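PDB 3OTT: Two-component system sensor histidine kinase from Bacteroides thetaiotaomicron, which is, as a hybrid two-component sensor, thought to autophosphorylate on histidine from ATP and to regulate transcription, its extracellular part, seen here, being an apparent saccharide sensor. Local coordinates for residues Ile223-Glu227 with Tyr256-Thr260; Leu508-Glu512 with Glu546-Ser550. One frame throughout, in Å; residues are numbered along the deposited sequence.

Contact 1: residues Ile223-Glu227 with Tyr256-Thr260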
ATOM      1  N   ILE B 223      22.405 -17.124  16.541  1.00 17.53           N
ATOM      2  CA  ILE B 223      22.709 -16.016  17.426  1.00 19.87           C
ATOM      3  C   ILE B 223      24.210 -15.702  17.244  1.00 20.56           C
ATOM      4  O   ILE B 223      25.086 -16.545  17.441  1.00 22.10           O
ATOM      5  CB  ILE B 223      22.401 -16.305  18.910  1.00 20.74           C
ATOM      6  CG1 ILE B 223      20.885 -16.545  19.106  1.00 25.02           C
ATOM      7  CG2 ILE B 223      22.656 -15.004  19.755  1.00 21.18           C
ATOM      8  CD1 ILE B 223      20.508 -17.372  20.428  1.00 30.78           C
ATOM      9  N   LYS B 224      24.490 -14.483  16.849  1.00 20.38           N
ATOM     10  CA  LYS B 224      25.825 -14.084  16.470  1.00 20.74           C
ATOM     11  C   LYS B 224      26.300 -13.032  17.475  1.00 19.25           C
ATOM     12  O   LYS B 224      25.562 -12.121  17.830  1.00 17.50           O
ATOM     13  CB  LYS B 224      25.768 -13.505  15.077  1.00 20.64           C
ATOM     14  CG  LYS B 224      27.088 -13.386  14.408  1.00 27.40           C
ATOM     15  CD  LYS B 224      26.954 -12.720  13.020  1.00 35.27           C
ATOM     16  CE  LYS B 224      28.189 -11.840  12.776  1.00 39.58           C
ATOM     17  NZ  LYS B 224      28.057 -10.919  11.609  1.00 42.51           N
ATOM     18  N   GLN B 225      27.520 -13.211  17.959  1.00 18.56           N
ATOM     19  CA  GLN B 225      28.201 -12.230  18.798  1.00 18.44           C
ATOM     20  C   GLN B 225      28.893 -11.282  17.848  1.00 16.81           C
ATOM     21  O   GLN B 225      30.057 -11.502  17.480  1.00 18.08           O
ATOM     22  CB  GLN B 225      29.243 -12.924  19.652  1.00 18.57           C
ATOM     23  CG  GLN B 225      29.150 -12.708  21.101  1.00 22.12           C
ATOM     24  CD  GLN B 225      30.321 -13.386  21.798  1.00 25.68           C
ATOM     25  OE1 GLN B 225      31.496 -12.984  21.620  1.00 26.53           O
ATOM     26  NE2 GLN B 225      30.023 -14.466  22.541  1.00 25.19           N
ATOM     27  N   THR B 226      28.171 -10.255  17.423  1.00 14.82           N
ATOM     28  CA  THR B 226      28.676  -9.309  16.449  1.00 15.73           C
ATOM     29  C   THR B 226      29.786  -8.370  16.959  1.00 16.02           C
ATOM     30  O   THR B 226      30.684  -8.035  16.198  1.00 16.70           O
ATOM     31  CB  THR B 226      27.536  -8.447  15.888  1.00 15.97           C
ATOM     32  OG1 THR B 226      26.441  -9.302  15.505  1.00 17.08           O
ATOM     33  CG2 THR B 226      28.030  -7.604  14.704  1.00 13.59           C
ATOM     34  N   GLU B 227      29.704  -7.911  18.206  1.00 15.97           N
ATOM     35  CA  GLU B 227      30.750  -7.073  18.776  1.00 16.42           C
ATOM     36  C   GLU B 227      30.896  -7.425  20.271  1.00 17.56           C
ATOM     37  O   GLU B 227      29.941  -7.856  20.907  1.00 16.12           O
ATOM     38  CB  GLU B 227      30.413  -5.581  18.652  1.00 16.58           C
ATOM     39  CG  GLU B 227      30.073  -5.088  17.263  1.00 18.70           C
ATOM     40  CD  GLU B 227      31.262  -5.179  16.283  1.00 25.60           C
ATOM     41  OE1 GLU B 227      32.441  -5.201  16.731  1.00 29.14           O
ATOM     42  OE2 GLU B 227      31.006  -5.238  15.056  1.00 26.42           O
ATOM     43  N   TYR B 256      27.891   0.382  12.483  1.00 17.06           N
ATOM     44  CA  TYR B 256      28.192  -0.932  11.884  1.00 16.44           C
ATOM     45  C   TYR B 256      27.622  -0.993  10.472  1.00 16.76           C
ATOM     46  O   TYR B 256      26.409  -0.704  10.223  1.00 16.68           O
ATOM     47  CB  TYR B 256      27.569  -2.049  12.786  1.00 16.16           C
ATOM     48  CG  TYR B 256      27.683  -3.457  12.178  1.00 16.89           C
ATOM     49  CD1 TYR B 256      26.728  -3.908  11.304  1.00 13.73           C
ATOM     50  CD2 TYR B 256      28.817  -4.301  12.440  1.00 17.01           C
ATOM     51  CE1 TYR B 256      26.806  -5.191  10.712  1.00 14.92           C
ATOM     52  CE2 TYR B 256      28.919  -5.558  11.827  1.00 17.49           C
ATOM     53  CZ  TYR B 256      27.892  -5.987  10.970  1.00 17.82           C
ATOM     54  OH  TYR B 256      27.910  -7.182  10.352  1.00 17.40           O
ATOM     55  N   HIS B 257      28.446  -1.422   9.542  1.00 17.25           N
ATOM     56  CA  HIS B 257      28.005  -1.526   8.167  1.00 17.95           C
ATOM     57  C   HIS B 257      27.987  -3.001   7.794  1.00 19.19           C
ATOM     58  O   HIS B 257      26.897  -3.549   7.597  1.00 19.70           O
ATOM     59  CB  HIS B 257      28.854  -0.648   7.222  1.00 18.25           C
ATOM     60  CG  HIS B 257      28.604  -0.910   5.761  1.00 17.93           C
ATOM     61  ND1 HIS B 257      27.406  -0.605   5.129  1.00 18.16           N
ATOM     62  CD2 HIS B 257      29.408  -1.436   4.807  1.00 15.36           C
ATOM     63  CE1 HIS B 257      27.477  -0.954   3.856  1.00 19.63           C
ATOM     64  NE2 HIS B 257      28.683  -1.447   3.632  1.00 21.37           N
ATOM     65  N   ASN B 258      29.158  -3.651   7.744  1.00 19.35           N
ATOM     66  CA  ASN B 258      29.227  -5.124   7.662  1.00 21.01           C
ATOM     67  C   ASN B 258      30.472  -5.672   8.430  1.00 21.97           C
ATOM     68  O   ASN B 258      31.235  -4.872   9.011  1.00 22.21           O
ATOM     69  CB  ASN B 258      29.113  -5.659   6.196  1.00 18.17           C
ATOM     70  CG  ASN B 258      30.222  -5.156   5.303  1.00 21.02           C
ATOM     71  OD1 ASN B 258      31.325  -4.864   5.779  1.00 20.87           O
ATOM     72  ND2 ASN B 258      29.941  -5.018   4.000  1.00 19.64           N
ATOM     73  N   ASP B 259      30.673  -6.987   8.438  1.00 22.25           N
ATOM     74  CA  ASP B 259      31.843  -7.578   9.136  1.00 25.54           C
ATOM     75  C   ASP B 259      33.176  -7.161   8.560  1.00 25.66           C
ATOM     76  O   ASP B 259      34.170  -7.169   9.299  1.00 27.79           O
ATOM     77  CB  ASP B 259      31.838  -9.129   9.135  1.00 26.53           C
ATOM     78  CG  ASP B 259      30.844  -9.718  10.131  1.00 30.44           C
ATOM     79  OD1 ASP B 259      30.912 -10.932  10.430  1.00 38.24           O
ATOM     80  OD2 ASP B 259      29.994  -8.981  10.646  1.00 35.11           O
ATOM     81  N   THR B 260      33.226  -6.795   7.282  1.00 24.05           N
ATOM     82  CA  THR B 260      34.525  -6.546   6.671  1.00 24.75           C
ATOM     83  C   THR B 260      34.859  -5.084   6.727  1.00 24.24           C
ATOM     84  O   THR B 260      35.933  -4.678   6.322  1.00 26.23           O
ATOM     85  CB  THR B 260      34.634  -7.040   5.183  1.00 25.16           C
ATOM     86  OG1 THR B 260      33.504  -6.604   4.439  1.00 26.78           O
ATOM     87  CG2 THR B 260      34.706  -8.585   5.107  1.00 26.93           C
TER
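This is a surface salt-bridge contact between neighbouring blades of a beta-propeller. Residues 223-227 belong to the outermost strand of one four-stranded blade, and 256-260 lead out of the third strand of the next blade into the turn before its own outermost strand. The two backbones stay apart, with Thr-226 and Asp-259 the nearest CA atoms at 8.2 Å, so side chains do all the bridging. Lys-224 reaches across in a nearly extended form. Tyr-256 OH donates to Asp-259 OD2 at 2.8 Å, so that oxygen takes a bond from the tyrosine as well as from Lys-224. Beneath this polar cluster, Thr-226 CG2 packs at 3.6 Å from Tyr-256 CE2, while its hydroxyl turns back to Gln-215 in its own blade. Thr-226 and Glu-227 form a classic beta bulge opposite Leu-213, and the helical backbone angles of Thr-226 break the regular strand there. Glu-227 OE2 meets the ring edge, 3.5 Å from Tyr-256 CD2. The ring is buried, packing edge-to-face on Trp-206 of the first blade. At the surface, Lys-224 NZ lies 2.9 Å from Asp-259 OD2 and makes a longer, weak bond of 3.1 Å to Asp-259 OD1.

Contact 2: residues Leu508-Glu512 with Glu546-Ser550; sequences LFADE and ESQQS
A water bridge and two weak direct bonds link adjoining beta-propeller blades here. The water donates to Asp-511 OD1 (2.9 Å) and weakly accepts from Gln-548 NE2 (3.0 Å). Glu-512, extended (chi1 and chi2 both t), places OE1 3.3 Å from Gln-548 NE2 in a weak hydrogen bond and OE2 3.5 Å from Ser-550 OG, also weak, with Val-538 O competing for that hydroxyl. Residues 508-512 leave the outermost strand of one blade; 547-550 run along the outermost strand of the next. CA atoms pair Leu-508 with Glu-546 (8.4 Å), Phe-509 with Gln-548 (8.5 Å) and Glu-512 with Ser-550 (9.5 Å). Phe-509 (phi/psi 63/24) and Glu-546 (61/34) both have left-handed helical backbone angles, the latter opening a G1 beta bulge with Ser-547 opposite Asn-542. Leu-508 CD2 touches Glu-546 OE1 at 3.7 Å. Phe-509, chi1 m, packs CE1 3.9 Å from Gln-548 CB and also rests on Met-539 and Ile-541; its ring edge puts CE1 3.2 Å from Glu-546 O.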
ATOM      1  N   LEU B 508      21.284  11.415 -43.488  1.00 19.74           N
ATOM      2  CA  LEU B 508      22.499  12.164 -43.161  1.00 19.15           C
ATOM      3  C   LEU B 508      23.340  11.590 -41.986  1.00 18.66           C
ATOM      4  O   LEU B 508      22.820  10.904 -41.141  1.00 15.87           O
ATOM      5  CB  LEU B 508      22.150  13.620 -42.871  1.00 20.07           C
ATOM      6  CG  LEU B 508      21.689  14.494 -44.059  1.00 22.37           C
ATOM      7  CD1 LEU B 508      20.978  15.677 -43.446  1.00 18.76           C
ATOM      8  CD2 LEU B 508      22.849  14.916 -44.983  1.00 22.47           C
ATOM      9  N   PHE B 509      24.652  11.862 -41.987  1.00 18.85           N
ATOM     10  CA  PHE B 509      25.575  11.434 -40.924  1.00 19.57           C
ATOM     11  C   PHE B 509      25.698   9.915 -40.787  1.00 19.98           C
ATOM     12  O   PHE B 509      26.040   9.418 -39.718  1.00 20.76           O
ATOM     13  CB  PHE B 509      25.223  12.160 -39.582  1.00 19.81           C
ATOM     14  CG  PHE B 509      24.957  13.656 -39.774  1.00 23.11           C
ATOM     15  CD1 PHE B 509      25.962  14.497 -40.235  1.00 23.41           C
ATOM     16  CD2 PHE B 509      23.665  14.196 -39.606  1.00 24.45           C
ATOM     17  CE1 PHE B 509      25.707  15.880 -40.448  1.00 27.17           C
ATOM     18  CE2 PHE B 509      23.412  15.559 -39.796  1.00 24.05           C
ATOM     19  CZ  PHE B 509      24.421  16.393 -40.238  1.00 28.16           C
ATOM     20  N   ALA B 510      25.405   9.177 -41.860  1.00 19.47           N
ATOM     21  CA  ALA B 510      25.549   7.728 -41.843  1.00 21.34           C
ATOM     22  C   ALA B 510      27.028   7.318 -41.870  1.00 22.58           C
ATOM     23  O   ALA B 510      27.362   6.177 -41.584  1.00 24.31           O
ATOM     24  CB  ALA B 510      24.758   7.052 -43.043  1.00 19.00           C
ATOM     25  N   ASP B 511      27.893   8.248 -42.230  1.00 24.40           N
ATOM     26  CA  ASP B 511      29.310   7.964 -42.300  1.00 27.19           C
ATOM     27  C   ASP B 511      29.901   7.697 -40.897  1.00 26.89           C
ATOM     28  O   ASP B 511      30.723   6.812 -40.727  1.00 28.37           O
ATOM     29  CB  ASP B 511      30.050   9.070 -43.091  1.00 28.07           C
ATOM     30  CG  ASP B 511      29.933  10.472 -42.446  1.00 32.49           C
ATOM     31  OD1 ASP B 511      29.050  10.711 -41.557  1.00 34.57           O
ATOM     32  OD2 ASP B 511      30.740  11.352 -42.850  1.00 36.50           O
ATOM     33  N   GLU B 512      29.415   8.419 -39.892  1.00 26.25           N
ATOM     34  CA  GLU B 512      29.860   8.267 -38.525  1.00 25.99           C
ATOM     35  C   GLU B 512      28.847   7.521 -37.649  1.00 24.98           C
ATOM     36  O   GLU B 512      29.223   6.649 -36.856  1.00 25.39           O
ATOM     37  CB  GLU B 512      30.137   9.672 -37.950  1.00 26.82           C
ATOM     38  CG  GLU B 512      30.851   9.653 -36.612  1.00 31.48           C
ATOM     39  CD  GLU B 512      31.468  11.013 -36.198  1.00 38.41           C
ATOM     40  OE1 GLU B 512      31.556  11.957 -37.038  1.00 39.74           O
ATOM     41  OE2 GLU B 512      31.872  11.107 -35.009  1.00 41.48           O
ATOM     42  N   GLU B 546      24.310  21.673 -41.852  1.00 28.51           N
ATOM     43  CA  GLU B 546      24.451  20.219 -41.698  1.00 29.75           C
ATOM     44  C   GLU B 546      25.859  19.837 -41.210  1.00 30.50           C
ATOM     45  O   GLU B 546      26.429  18.803 -41.594  1.00 31.39           O
ATOM     46  CB  GLU B 546      24.035  19.505 -42.992  1.00 29.83           C
ATOM     47  CG  GLU B 546      22.508  19.548 -43.144  1.00 32.36           C
ATOM     48  CD  GLU B 546      22.001  19.054 -44.507  1.00 41.27           C
ATOM     49  OE1 GLU B 546      22.790  18.556 -45.361  1.00 41.74           O
ATOM     50  OE2 GLU B 546      20.771  19.164 -44.712  1.00 45.26           O
ATOM     51  N   SER B 547      26.403  20.721 -40.388  1.00 29.94           N
ATOM     52  CA  SER B 547      27.662  20.549 -39.723  1.00 30.52           C
ATOM     53  C   SER B 547      27.454  19.797 -38.430  1.00 29.14           C
ATOM     54  O   SER B 547      26.358  19.760 -37.886  1.00 27.83           O
ATOM     55  CB  SER B 547      28.178  21.919 -39.283  1.00 31.49           C
ATOM     56  OG  SER B 547      29.582  21.895 -39.304  1.00 35.44           O
ATOM     57  N   GLN B 548      28.546  19.336 -37.852  1.00 28.44           N
ATOM     58  CA  GLN B 548      28.430  18.313 -36.866  1.00 27.30           C
ATOM     59  C   GLN B 548      29.709  18.211 -36.049  1.00 27.19           C
ATOM     60  O   GLN B 548      30.803  18.220 -36.605  1.00 26.88           O
ATOM     61  CB  GLN B 548      28.150  17.045 -37.677  1.00 27.50           C
ATOM     62  CG  GLN B 548      28.129  15.823 -36.962  1.00 30.44           C
ATOM     63  CD  GLN B 548      29.467  15.193 -36.951  1.00 31.36           C
ATOM     64  OE1 GLN B 548      30.161  15.230 -35.932  1.00 33.21           O
ATOM     65  NE2 GLN B 548      29.863  14.614 -38.084  1.00 31.00           N
ATOM     66  N   GLN B 549      29.568  18.109 -34.731  1.00 26.53           N
ATOM     67  CA  GLN B 549      30.693  17.848 -33.821  1.00 28.20           C
ATOM     68  C   GLN B 549      30.272  16.727 -32.850  1.00 27.93           C
ATOM     69  O   GLN B 549      29.108  16.553 -32.499  1.00 25.65           O
ATOM     70  CB  GLN B 549      31.087  19.125 -33.040  1.00 28.93           C
ATOM     71  CG  GLN B 549      32.559  19.522 -33.140  1.00 36.00           C
ATOM     72  CD  GLN B 549      32.965  20.614 -32.112  1.00 43.76           C
ATOM     73  OE1 GLN B 549      33.096  21.783 -32.473  1.00 47.73           O
ATOM     74  NE2 GLN B 549      33.166  20.223 -30.839  1.00 42.06           N
ATOM     75  N   SER B 550      31.238  15.968 -32.402  1.00 29.36           N
ATOM     76  CA  SER B 550      30.935  14.758 -31.714  1.00 30.45           C
ATOM     77  C   SER B 550      31.913  14.566 -30.579  1.00 31.03           C
ATOM     78  O   SER B 550      33.060  14.961 -30.690  1.00 31.07           O
ATOM     79  CB  SER B 550      31.062  13.617 -32.737  1.00 31.00           C
ATOM     80  OG  SER B 550      30.506  12.496 -32.152  1.00 34.79           O
TER
HETATM   81  O   HOH W   1      29.462  13.510 -40.842  1.00 20.94           O

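Overall arrangement
Contact 1 comes first along the chain and is complete before contact 2 begins. Their centres are 57 Å apart and their nearest atoms about 38 Å, because they sit in different seven-bladed propellers: contact 1 joins the blades spanning residues 193-229 and 232-266 in the first, contact 2 those spanning residues 474-508 and 519-552 in the second. No sheet is common to both. Each joins blades that are consecutive in sequence, and each draws on the outermost strand of a blade or the loop leaving it, so both are seams at the surface between blades. The Y_Y_Y domain follows the second propeller, towards the end of this extracellular part.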